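Local coordinates for uncharacterized protein (Sinorhizobium meliloti, PDB 3U5R) that is of unknown function but belongs to the AhpC/TSA family of thioredoxin-fold proteins, and may therefore have an antioxidant or other oxidoreductase activity, at residues D58-L63 against A184-K189; V64-N69 against Y139-T144; A82-D87 against A176-A181; A131-A136 against I203-G208. One frame throughout, in Å; residues are numbered along the deposited sequence.

Contact 1 of 4, residues D58-L63 against A184-K189; sequences DSPALL and AVLKGK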
loop_
_atom_site.group_PDB
_atom_site.type_symbol
_atom_site.label_atom_id
_atom_site.label_comp_id
_atom_site.label_asym_id
_atom_site.label_seq_id
_atom_site.Cartn_x
_atom_site.Cartn_y
_atom_site.Cartn_z
ATOM N N ASP A 58 -0.773 -17.990 -1.067
ATOM C CA ASP A 58 -1.947 -18.627 -0.525
ATOM C C ASP A 58 -3.069 -17.662 -0.112
ATOM O O ASP A 58 -4.135 -18.134 0.208
ATOM C CB ASP A 58 -1.553 -19.499 0.660
ATOM C CG ASP A 58 -0.672 -20.706 0.230
ATOM O OD1 ASP A 58 -0.767 -21.196 -0.946
ATOM O OD2 ASP A 58 0.150 -21.136 1.076
ATOM N N SER A 59 -2.841 -16.336 -0.110
ATOM C CA SER A 59 -3.886 -15.395 0.245
ATOM C C SER A 59 -4.684 -15.028 -0.999
ATOM O O SER A 59 -4.108 -14.526 -1.960
ATOM C CB SER A 59 -3.314 -14.121 0.869
ATOM O OG SER A 59 -2.556 -14.440 2.026
ATOM N N PRO A 60 -6.018 -15.266 -1.002
ATOM C CA PRO A 60 -6.819 -14.917 -2.207
ATOM C C PRO A 60 -6.817 -13.427 -2.505
ATOM O O PRO A 60 -6.875 -13.032 -3.696
ATOM C CB PRO A 60 -8.243 -15.434 -1.870
ATOM C CG PRO A 60 -8.223 -15.535 -0.255
ATOM C CD PRO A 60 -6.803 -15.970 0.029
ATOM N N ALA A 61 -6.705 -12.551 -1.484
ATOM C CA ALA A 61 -6.556 -11.124 -1.805
ATOM C C ALA A 61 -5.195 -10.596 -1.411
ATOM O O ALA A 61 -4.677 -10.941 -0.312
ATOM C CB ALA A 61 -7.692 -10.237 -1.121
ATOM N N LEU A 62 -4.635 -9.684 -2.231
ATOM C CA LEU A 62 -3.327 -9.126 -1.931
ATOM C C LEU A 62 -3.367 -7.622 -2.137
ATOM O O LEU A 62 -3.722 -7.128 -3.251
ATOM C CB LEU A 62 -2.201 -9.768 -2.785
ATOM C CG LEU A 62 -0.886 -8.955 -2.785
ATOM C CD1 LEU A 62 -0.148 -9.215 -1.439
ATOM C CD2 LEU A 62 0.054 -9.360 -3.946
ATOM N N LEU A 63 -3.058 -6.879 -1.060
ATOM C CA LEU A 63 -2.954 -5.443 -1.143
ATOM C C LEU A 63 -1.465 -5.029 -1.195
ATOM O O LEU A 63 -0.688 -5.404 -0.291
ATOM C CB LEU A 63 -3.655 -4.775 0.043
ATOM C CG LEU A 63 -3.559 -3.249 0.115
ATOM C CD1 LEU A 63 -4.238 -2.611 -1.086
ATOM C CD2 LEU A 63 -4.160 -2.733 1.413
ATOM N N ALA A 184 -15.670 -7.757 -1.096
ATOM C CA ALA A 184 -16.147 -8.191 -2.381
ATOM C C ALA A 184 -15.185 -9.273 -2.913
ATOM O O ALA A 184 -15.629 -10.351 -3.388
ATOM C CB ALA A 184 -16.150 -6.996 -3.363
ATOM N N VAL A 185 -13.887 -8.992 -2.926
ATOM C CA VAL A 185 -12.930 -10.006 -3.438
ATOM C C VAL A 185 -13.037 -11.310 -2.617
ATOM O O VAL A 185 -13.079 -12.433 -3.184
ATOM C CB VAL A 185 -11.418 -9.561 -3.411
ATOM C CG1 VAL A 185 -10.486 -10.762 -3.752
ATOM C CG2 VAL A 185 -11.171 -8.360 -4.354
ATOM N N LEU A 186 -13.017 -11.190 -1.293
ATOM C CA LEU A 186 -12.957 -12.393 -0.485
ATOM C C LEU A 186 -14.275 -13.205 -0.660
ATOM O O LEU A 186 -14.230 -14.426 -0.587
ATOM C CB LEU A 186 -12.739 -12.067 1.007
ATOM C CG LEU A 186 -11.357 -11.515 1.395
ATOM C CD1 LEU A 186 -11.379 -11.399 2.932
ATOM C CD2 LEU A 186 -10.254 -12.468 0.863
ATOM N N LYS A 187 -15.426 -12.523 -0.872
ATOM C CA LYS A 187 -16.686 -13.226 -1.097
ATOM C C LYS A 187 -16.878 -13.648 -2.561
ATOM O O LYS A 187 -17.953 -14.109 -2.915
ATOM C CB LYS A 187 -17.920 -12.382 -0.736
ATOM C CG LYS A 187 -18.074 -11.876 0.690
ATOM C CD LYS A 187 -19.527 -11.326 0.867
ATOM C CE LYS A 187 -19.613 -9.887 1.450
ATOM N NZ LYS A 187 -19.131 -9.812 2.871
ATOM N N GLY A 188 -15.863 -13.488 -3.400
ATOM C CA GLY A 188 -15.982 -13.769 -4.810
ATOM C C GLY A 188 -16.918 -12.846 -5.587
ATOM O O GLY A 188 -17.394 -13.242 -6.641
ATOM N N LYS A 189 -17.196 -11.636 -5.093
ATOM C CA LYS A 189 -18.076 -10.693 -5.804
ATOM C C LYS A 189 -17.317 -9.606 -6.564
ATOM O O LYS A 189 -16.092 -9.499 -6.464
ATOM C CB LYS A 189 -19.032 -10.019 -4.849
ATOM C CG LYS A 189 -19.845 -10.978 -4.038
ATOM C CD LYS A 189 -21.136 -10.322 -3.619
ATOM C CE LYS A 189 -22.166 -11.371 -3.186
ATOM N NZ LYS A 189 -22.840 -10.850 -1.952
#
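The start of strand 61-66 meets the last turn of helix 176-186 with A61 and L186 as the nearest backbone pair, their CA atoms 6.7 Å apart. At that spacing the contact is made by apolar side chains. A61 directs its CB at the helix and touches two side chains at once: CB lies 3.9 Å from CG1 of V185 and as far from CD2 of L186, so the methyl sits between them. On V185 the branch that reaches A61 is CG1, placed anti to the backbone N (chi1 171°). L186 adds a second touch, its CD2 lying 3.8 Å from CG of the P60 ring, with the two side chains meeting at a slant. The helix stops just beyond these residues in a Schellman motif: G188 N bonds V185 O, K189 N bonds A184 O, and G188, with positive phi, is the C-prime residue. Buried area is modest, 147 Å², and its side-chain contacts are all apolar. V185 also rests on L149 of strand 146-150 and L186 on Y88 of helix 78-88, while A61 pairs through its backbone with A94 of strand 93-99, so the helix end packs against one face of the central mixed sheet.

Contact 2 of 4, residues V64-N69 against Y139-T144; sequences VAFISN and YGAACT
F66 carries this buried contact, its ring meeting A141 over one face and Y139 at its CE2/CZ end. The CB of A141 stands over that face, 3.7 Å from the centroid and only 14° off the normal, which is good CH-pi geometry. F66 holds CG beside its backbone N and anti to the carbonyl carbon (chi1 -66°), a setting that turns the ring toward the 139-144 segment. Its far end reaches Y139, where CZ of F66 comes to 3.7 Å from CB of Y139. The two rings are inclined at 56° with centroids 5.7 Å apart, neither stacked nor edge-to-face. V64 sets CG1 over one face of the Y139 ring, offset toward its rim, while its other branch, CG2, comes to 4.0 Å from CE2 of Y139. The hydroxyl of Y139 bonds the carbonyl of A39. Were F66 an alanine, the A141 methyl would probably lose the ring face it rests on, and a gap would open beside Y139. Further along, the chains close in, and CA of T144 makes a CA-H...O contact of 3.6 Å with O of F66. T144 places CG2 anti to its carbonyl carbon, where it meets O of I67 at 3.5 Å, while OG1 faces CB of S68; the hydroxyl of S68 bonds E109. Strand 61-66 pairs on one flank with strand 93-99 and on the other with strand 146-150, so this contact brings the end of helix 134-139 and the short strand 143-144 over its C-terminal half.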
loop_
_atom_site.group_PDB
_atom_site.type_symbol
_atom_site.label_atom_id
_atom_site.label_comp_id
_atom_site.label_asym_id
_atom_site.label_seq_id
_atom_site.Cartn_x
_atom_site.Cartn_y
_atom_site.Cartn_z
ATOM N N VAL A 64 -1.075 -4.224 -2.198
ATOM C CA VAL A 64 0.262 -3.696 -2.269
ATOM C C VAL A 64 0.087 -2.205 -2.046
ATOM O O VAL A 64 -0.673 -1.546 -2.792
ATOM C CB VAL A 64 0.925 -3.947 -3.621
ATOM C CG1 VAL A 64 2.374 -3.317 -3.631
ATOM C CG2 VAL A 64 0.988 -5.455 -3.915
ATOM N N ALA A 65 0.772 -1.645 -1.027
ATOM C CA ALA A 65 0.517 -0.267 -0.621
ATOM C C ALA A 65 1.772 0.493 -0.593
ATOM O O ALA A 65 2.717 0.104 0.143
ATOM C CB ALA A 65 -0.159 -0.267 0.852
ATOM N N PHE A 66 1.884 1.542 -1.399
ATOM C CA PHE A 66 3.092 2.372 -1.350
ATOM C C PHE A 66 2.870 3.486 -0.333
ATOM O O PHE A 66 1.991 4.320 -0.500
ATOM C CB PHE A 66 3.426 2.953 -2.740
ATOM C CG PHE A 66 3.804 1.891 -3.715
ATOM C CD1 PHE A 66 5.137 1.598 -3.961
ATOM C CD2 PHE A 66 2.825 1.115 -4.299
ATOM C CE1 PHE A 66 5.493 0.570 -4.820
ATOM C CE2 PHE A 66 3.171 0.056 -5.176
ATOM C CZ PHE A 66 4.497 -0.189 -5.445
ATOM N N ILE A 67 3.650 3.480 0.739
ATOM C CA ILE A 67 3.453 4.459 1.784
ATOM C C ILE A 67 4.788 5.164 2.127
ATOM O O ILE A 67 5.770 5.023 1.412
ATOM C CB ILE A 67 2.791 3.806 3.034
ATOM C CG1 ILE A 67 3.648 2.671 3.602
ATOM C CG2 ILE A 67 1.458 3.256 2.697
ATOM C CD1 ILE A 67 3.078 2.214 4.939
ATOM N N SER A 68 4.817 5.875 3.247
ATOM C CA SER A 68 5.910 6.728 3.608
ATOM C C SER A 68 5.861 6.819 5.176
ATOM O O SER A 68 4.818 6.517 5.790
ATOM C CB SER A 68 5.698 8.128 2.979
ATOM O OG SER A 68 6.305 9.156 3.768
ATOM N N ASN A 69 6.989 7.150 5.790
ATOM C CA ASN A 69 7.047 7.355 7.231
ATOM C C ASN A 69 6.622 8.764 7.692
ATOM O O ASN A 69 6.319 8.935 8.884
ATOM C CB ASN A 69 8.485 7.086 7.754
ATOM C CG ASN A 69 8.899 5.628 7.537
ATOM O OD1 ASN A 69 8.026 4.712 7.548
ATOM N ND2 ASN A 69 10.176 5.407 7.266
ATOM N N TYR A 139 4.823 -0.871 -10.780
ATOM C CA TYR A 139 3.387 -0.817 -10.397
ATOM C C TYR A 139 2.736 0.435 -10.940
ATOM O O TYR A 139 1.499 0.474 -11.094
ATOM C CB TYR A 139 3.236 -0.880 -8.833
ATOM C CG TYR A 139 3.189 -2.312 -8.341
ATOM C CD1 TYR A 139 4.311 -3.083 -8.351
ATOM C CD2 TYR A 139 1.994 -2.918 -7.982
ATOM C CE1 TYR A 139 4.295 -4.383 -7.962
ATOM C CE2 TYR A 139 1.981 -4.275 -7.583
ATOM C CZ TYR A 139 3.110 -4.969 -7.586
ATOM O OH TYR A 139 3.097 -6.292 -7.234
ATOM N N GLY A 140 3.580 1.416 -11.289
ATOM C CA GLY A 140 3.119 2.737 -11.690
ATOM C C GLY A 140 2.505 3.499 -10.505
ATOM O O GLY A 140 1.511 4.221 -10.692
ATOM N N ALA A 141 3.101 3.341 -9.309
ATOM C CA ALA A 141 2.822 4.203 -8.165
ATOM C C ALA A 141 3.279 5.639 -8.411
ATOM O O ALA A 141 4.358 5.889 -9.002
ATOM C CB ALA A 141 3.500 3.632 -6.855
ATOM N N ALA A 142 2.464 6.589 -7.959
ATOM C CA ALA A 142 2.769 8.013 -8.143
ATOM C C ALA A 142 2.836 8.801 -6.820
ATOM O O ALA A 142 3.500 9.800 -6.749
ATOM C CB ALA A 142 1.734 8.687 -9.048
ATOM N N CYS A 143 2.132 8.341 -5.782
ATOM C CA CYS A 143 2.068 9.102 -4.529
ATOM C C CYS A 143 1.975 8.160 -3.325
ATOM O O CYS A 143 1.848 6.905 -3.467
ATOM C CB CYS A 143 0.805 9.973 -4.585
ATOM S SG CYS A 143 -0.736 9.004 -4.709
ATOM N N THR A 144 2.025 8.721 -2.124
ATOM C CA THR A 144 1.860 7.887 -0.918
ATOM C C THR A 144 0.668 8.505 -0.216
ATOM O O THR A 144 0.678 9.715 0.014
ATOM C CB THR A 144 3.131 7.944 -0.010
ATOM O OG1 THR A 144 3.357 9.309 0.357
ATOM C CG2 THR A 144 4.416 7.356 -0.771
#

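Contact 3 of 4, residues A82-D87 against A176-A181; sequences AKFAGD and ADLRAA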
loop_
_atom_site.group_PDB
_atom_site.type_symbol
_atom_site.label_atom_id
_atom_site.label_comp_id
_atom_site.label_asym_id
_atom_site.label_seq_id
_atom_site.Cartn_x
_atom_site.Cartn_y
_atom_site.Cartn_z
ATOM N N ALA A 82 -2.996 -0.218 10.159
ATOM C CA ALA A 82 -2.543 -1.318 10.968
ATOM C C ALA A 82 -3.767 -2.091 11.486
ATOM O O ALA A 82 -3.770 -3.345 11.517
ATOM C CB ALA A 82 -1.621 -0.799 12.127
ATOM N N LYS A 83 -4.813 -1.367 11.870
ATOM C CA LYS A 83 -6.056 -2.010 12.317
ATOM C C LYS A 83 -6.727 -2.837 11.180
ATOM O O LYS A 83 -7.111 -4.047 11.337
ATOM C CB LYS A 83 -7.014 -0.907 12.815
ATOM C CG LYS A 83 -8.485 -1.351 13.077
ATOM C CD LYS A 83 -8.522 -2.493 14.073
ATOM C CE LYS A 83 -9.973 -2.669 14.633
ATOM N NZ LYS A 83 -10.589 -1.278 14.487
ATOM N N PHE A 84 -6.845 -2.203 10.017
ATOM C CA PHE A 84 -7.395 -2.860 8.816
ATOM C C PHE A 84 -6.637 -4.146 8.512
ATOM O O PHE A 84 -7.239 -5.212 8.352
ATOM C CB PHE A 84 -7.231 -1.881 7.648
ATOM C CG PHE A 84 -7.425 -2.490 6.276
ATOM C CD1 PHE A 84 -8.666 -2.604 5.733
ATOM C CD2 PHE A 84 -6.351 -2.893 5.521
ATOM C CE1 PHE A 84 -8.851 -3.133 4.405
ATOM C CE2 PHE A 84 -6.555 -3.388 4.193
ATOM C CZ PHE A 84 -7.784 -3.517 3.691
ATOM N N ALA A 85 -5.310 -4.043 8.354
ATOM C CA ALA A 85 -4.560 -5.260 7.992
ATOM C C ALA A 85 -4.771 -6.362 9.064
ATOM O O ALA A 85 -5.009 -7.507 8.710
ATOM C CB ALA A 85 -3.068 -4.984 7.753
ATOM N N GLY A 86 -4.694 -5.997 10.355
ATOM C CA GLY A 86 -4.930 -6.953 11.458
ATOM C C GLY A 86 -6.339 -7.553 11.391
ATOM O O GLY A 86 -6.522 -8.790 11.524
ATOM N N ASP A 87 -7.341 -6.729 11.127
ATOM C CA ASP A 87 -8.709 -7.207 11.076
ATOM C C ASP A 87 -8.834 -8.361 10.057
ATOM O O ASP A 87 -9.640 -9.242 10.256
ATOM C CB ASP A 87 -9.668 -6.110 10.577
ATOM C CG ASP A 87 -10.109 -5.133 11.666
ATOM O OD1 ASP A 87 -9.804 -5.423 12.848
ATOM O OD2 ASP A 87 -10.707 -4.059 11.304
ATOM N N ALA A 176 -13.299 2.509 4.680
ATOM C CA ALA A 176 -14.506 1.848 4.112
ATOM C C ALA A 176 -14.421 1.476 2.624
ATOM O O ALA A 176 -14.852 0.391 2.261
ATOM C CB ALA A 176 -15.833 2.681 4.383
ATOM N N ASP A 177 -13.840 2.334 1.776
ATOM C CA ASP A 177 -13.678 1.995 0.336
ATOM C C ASP A 177 -12.834 0.727 0.137
ATOM O O ASP A 177 -13.266 -0.207 -0.577
ATOM C CB ASP A 177 -13.073 3.166 -0.486
ATOM C CG ASP A 177 -14.022 4.408 -0.588
ATOM O OD1 ASP A 177 -14.858 4.549 0.293
ATOM O OD2 ASP A 177 -13.895 5.290 -1.499
ATOM N N LEU A 178 -11.672 0.671 0.786
ATOM C CA LEU A 178 -10.815 -0.515 0.683
ATOM C C LEU A 178 -11.431 -1.725 1.335
ATOM O O LEU A 178 -11.392 -2.820 0.782
ATOM C CB LEU A 178 -9.424 -0.267 1.307
ATOM C CG LEU A 178 -8.188 -0.506 0.520
ATOM C CD1 LEU A 178 -7.026 -0.709 1.493
ATOM C CD2 LEU A 178 -8.286 -1.565 -0.573
ATOM N N ARG A 179 -12.039 -1.535 2.500
ATOM C CA ARG A 179 -12.743 -2.634 3.159
ATOM C C ARG A 179 -13.808 -3.213 2.267
ATOM O O ARG A 179 -13.854 -4.396 2.093
ATOM C CB ARG A 179 -13.346 -2.191 4.487
ATOM C CG ARG A 179 -12.210 -1.945 5.536
ATOM C CD ARG A 179 -12.816 -1.240 6.857
ATOM N NE ARG A 179 -11.825 -1.138 7.942
ATOM C CZ ARG A 179 -11.503 -2.106 8.788
ATOM N NH1 ARG A 179 -12.112 -3.280 8.793
ATOM N NH2 ARG A 179 -10.648 -1.822 9.769
ATOM N N ALA A 180 -14.669 -2.370 1.702
ATOM C CA ALA A 180 -15.698 -2.871 0.790
ATOM C C ALA A 180 -15.098 -3.683 -0.383
ATOM O O ALA A 180 -15.598 -4.768 -0.704
ATOM C CB ALA A 180 -16.628 -1.697 0.287
ATOM N N ALA A 181 -14.010 -3.203 -0.971
ATOM C CA ALA A 181 -13.316 -3.888 -2.083
ATOM C C ALA A 181 -12.741 -5.269 -1.627
ATOM O O ALA A 181 -12.960 -6.297 -2.273
ATOM C CB ALA A 181 -12.195 -2.982 -2.629
#
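R179 and D87 supply the ionic part of this contact between two nearly parallel helix segments, whose axes are 11.5 Å apart at closest approach and inclined at 15°. The guanidinium is end-on, with both terminal nitrogens on one oxygen: NH2 of R179 lies 2.7 Å from OD2 of D87, and NH1 of R179 is 3.0 Å from the same OD2. This oxygen sits in the guanidinium plane; NH1 uses its anti lone pair, away from OD1, whereas NH2 comes on the same anti side but tilted from the carboxylate plane. The bonds bend to 151° at NH2 and 136° at NH1. The arginine is extended from CG to NE, a shape that carries its charged end across the gap between the helices.

Apolar contacts lie beneath the salt bridge. CG of R179 meets the edge of the F84 ring, 3.6 Å from CD1, and the ring stands almost perpendicular to the guanidinium, placing CD1 over one guanidinium face. From the residue before R179, CD1 of L178 reaches CZ of F84 at 3.6 Å. F84 and L178 both also touch L63 of strand 61-66.

K83 adds a like charge, its NZ 4.7 Å from NH2 of R179. A leucine in place of R179 is likely to leave the D87 carboxylate without its cross-helix mate. The chemistry implies a layered interface: a salt bridge on the partly exposed side, where the D87 carboxylate probably offsets the like charges of R179 and K83, and a phenylalanine-leucine pair packed toward the sheet.

Contact 4 of 4, residues A131-A136 against I203-G208; sequences ASQSVA and IKWTAG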
loop_
_atom_site.group_PDB
_atom_site.type_symbol
_atom_site.label_atom_id
_atom_site.label_comp_id
_atom_site.label_asym_id
_atom_site.label_seq_id
_atom_site.Cartn_x
_atom_site.Cartn_y
_atom_site.Cartn_z
ATOM N N ALA A 131 14.590 0.412 -2.532
ATOM C CA ALA A 131 15.709 1.380 -2.640
ATOM C C ALA A 131 15.975 1.845 -4.051
ATOM O O ALA A 131 16.226 3.008 -4.235
ATOM C CB ALA A 131 17.086 0.807 -2.000
ATOM N N SER A 132 15.907 0.947 -5.034
ATOM C CA SER A 132 16.143 1.322 -6.436
ATOM C C SER A 132 14.928 1.999 -7.114
ATOM O O SER A 132 15.062 2.568 -8.208
ATOM C CB SER A 132 16.558 0.074 -7.264
ATOM O OG SER A 132 15.406 -0.700 -7.552
ATOM N N GLN A 133 13.763 1.929 -6.443
ATOM C CA GLN A 133 12.453 2.431 -6.963
ATOM C C GLN A 133 11.997 1.686 -8.171
ATOM O O GLN A 133 11.027 2.092 -8.788
ATOM C CB GLN A 133 12.452 3.973 -7.213
ATOM C CG GLN A 133 13.252 4.685 -6.099
ATOM C CD GLN A 133 13.192 6.191 -6.187
ATOM O OE1 GLN A 133 13.566 6.749 -7.207
ATOM N NE2 GLN A 133 12.700 6.856 -5.120
ATOM N N SER A 134 12.643 0.562 -8.499
ATOM C CA SER A 134 12.171 -0.232 -9.674
ATOM C C SER A 134 10.745 -0.791 -9.404
ATOM O O SER A 134 9.926 -0.848 -10.288
ATOM C CB SER A 134 13.144 -1.386 -9.985
ATOM O OG SER A 134 13.045 -2.366 -8.962
ATOM N N VAL A 135 10.423 -1.168 -8.168
ATOM C CA VAL A 135 9.075 -1.690 -7.947
ATOM C C VAL A 135 7.997 -0.572 -8.045
ATOM O O VAL A 135 7.014 -0.779 -8.718
ATOM C CB VAL A 135 8.984 -2.499 -6.604
ATOM C CG1 VAL A 135 7.566 -2.995 -6.349
ATOM C CG2 VAL A 135 10.109 -3.645 -6.620
ATOM N N ALA A 136 8.195 0.578 -7.404
ATOM C CA ALA A 136 7.256 1.672 -7.559
ATOM C C ALA A 136 7.025 1.950 -9.075
ATOM O O ALA A 136 5.895 2.164 -9.531
ATOM C CB ALA A 136 7.810 2.941 -6.838
ATOM N N ILE A 203 5.715 10.313 -4.628
ATOM C CA ILE A 203 6.880 9.476 -4.423
ATOM C C ILE A 203 8.127 10.308 -4.660
ATOM O O ILE A 203 8.273 11.010 -5.673
ATOM C CB ILE A 203 6.816 8.189 -5.339
ATOM C CG1 ILE A 203 5.543 7.412 -4.937
ATOM C CG2 ILE A 203 8.162 7.358 -5.288
ATOM C CD1 ILE A 203 5.549 5.961 -4.897
ATOM N N LYS A 204 9.074 10.222 -3.734
ATOM C CA LYS A 204 10.267 11.031 -3.892
ATOM C C LYS A 204 11.301 10.283 -4.730
ATOM O O LYS A 204 12.181 9.625 -4.184
ATOM C CB LYS A 204 10.790 11.384 -2.498
ATOM C CG LYS A 204 9.724 12.122 -1.665
ATOM C CD LYS A 204 9.328 13.417 -2.405
ATOM C CE LYS A 204 8.546 14.423 -1.540
ATOM N NZ LYS A 204 7.068 14.272 -1.667
ATOM N N TRP A 205 11.151 10.385 -6.052
ATOM C CA TRP A 205 12.040 9.754 -7.021
ATOM C C TRP A 205 13.460 10.311 -6.812
ATOM O O TRP A 205 13.627 11.504 -6.549
ATOM C CB TRP A 205 11.573 10.125 -8.434
ATOM C CG TRP A 205 10.158 9.722 -8.615
ATOM C CD1 TRP A 205 9.074 10.534 -8.677
ATOM C CD2 TRP A 205 9.660 8.360 -8.707
ATOM N NE1 TRP A 205 7.914 9.769 -8.828
ATOM C CE2 TRP A 205 8.262 8.434 -8.860
ATOM C CE3 TRP A 205 10.276 7.095 -8.668
ATOM C CZ2 TRP A 205 7.452 7.293 -8.963
ATOM C CZ3 TRP A 205 9.453 5.940 -8.804
ATOM C CH2 TRP A 205 8.063 6.065 -8.942
ATOM N N THR A 206 14.463 9.437 -6.860
ATOM C CA THR A 206 15.873 9.876 -6.838
ATOM C C THR A 206 16.111 10.702 -8.115
ATOM O O THR A 206 15.569 10.351 -9.163
ATOM C CB THR A 206 16.798 8.671 -6.839
ATOM O OG1 THR A 206 16.682 8.023 -8.111
ATOM C CG2 THR A 206 16.365 7.688 -5.830
ATOM N N ALA A 207 16.878 11.808 -8.025
ATOM C CA ALA A 207 17.215 12.653 -9.225
ATOM C C ALA A 207 17.660 11.734 -10.353
ATOM O O ALA A 207 18.667 11.046 -10.208
ATOM N N GLY A 208 16.889 11.676 -11.444
ATOM C CA GLY A 208 16.998 10.577 -12.441
ATOM C C GLY A 208 16.311 9.277 -12.002
ATOM O O GLY A 208 15.109 9.040 -12.222
#
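Q133 reaches from the N-cap position of helix 134-139 to the backbone of the chain's C-terminal segment, and its amide makes the tight part of the contact. OE1 of Q133 accepts from N of T206 at 2.9 Å in a nearly straight bond, 168° at the hydrogen, with the donor tilted 23° from the amide carbonyl plane. On the other side of the amide, NE2 of Q133 donates to O of K204 at 3.0 Å; that oxygen lies in the glutamine amide plane, yet the nitrogen stands above the K204 carbonyl plane. The two bonds engage the backbone on both sides of W205 and fix the rotation of the amide; NE2 gives a further bond to the carbonyl of S100. Beyond CG the glutamine is extended (chi2 -174°), and this carries its amide out to the peptide groups. OE1 also lies near the plane of the W205 ring at its edge, 3.6 Å from CE3 of W205.

Apolar packing continues the buried part: CB of A136 is 3.8 Å from CH2 of W205 and 4.2 Å from CD1 of I203. Within its own segment I203 lays CG2 over the centre of one W205 ring face. The looser side is the partly exposed T206 end, where the T206 hydroxyl adds only a weak bond to OE1 of Q133, though CG2 of T206 also packs against that oxygen. The C-terminal segment follows strand 199-202 and lies across the start of helix 134-139, with I203 paired by backbone to A142 just before strand 143-144.

How the contacts relate
From the N terminus, strand 61-66 begins in contact 1 and runs on into contact 2, segments 58-63 and 64-69 adjoining. Contact 1 closes the long loop to the end of helix 176-186, and contacts 2 and 3 nest inside it. Contact 2 closes the loop from that strand to the end of helix 134-139 and strand 143-144. Contact 3 runs from helix 78-88 to helix 176-186, crosses contact 2 and touches contact 1 through L63. Contact 4, closing the loop from helix 134-139 to the C-terminal segment, crosses the other three and abuts contact 2. So helix 176-186 is tied to the sheet and to helix 78-88, the sheet to segment 139-144, and helix 134-139 to the C-terminal segment.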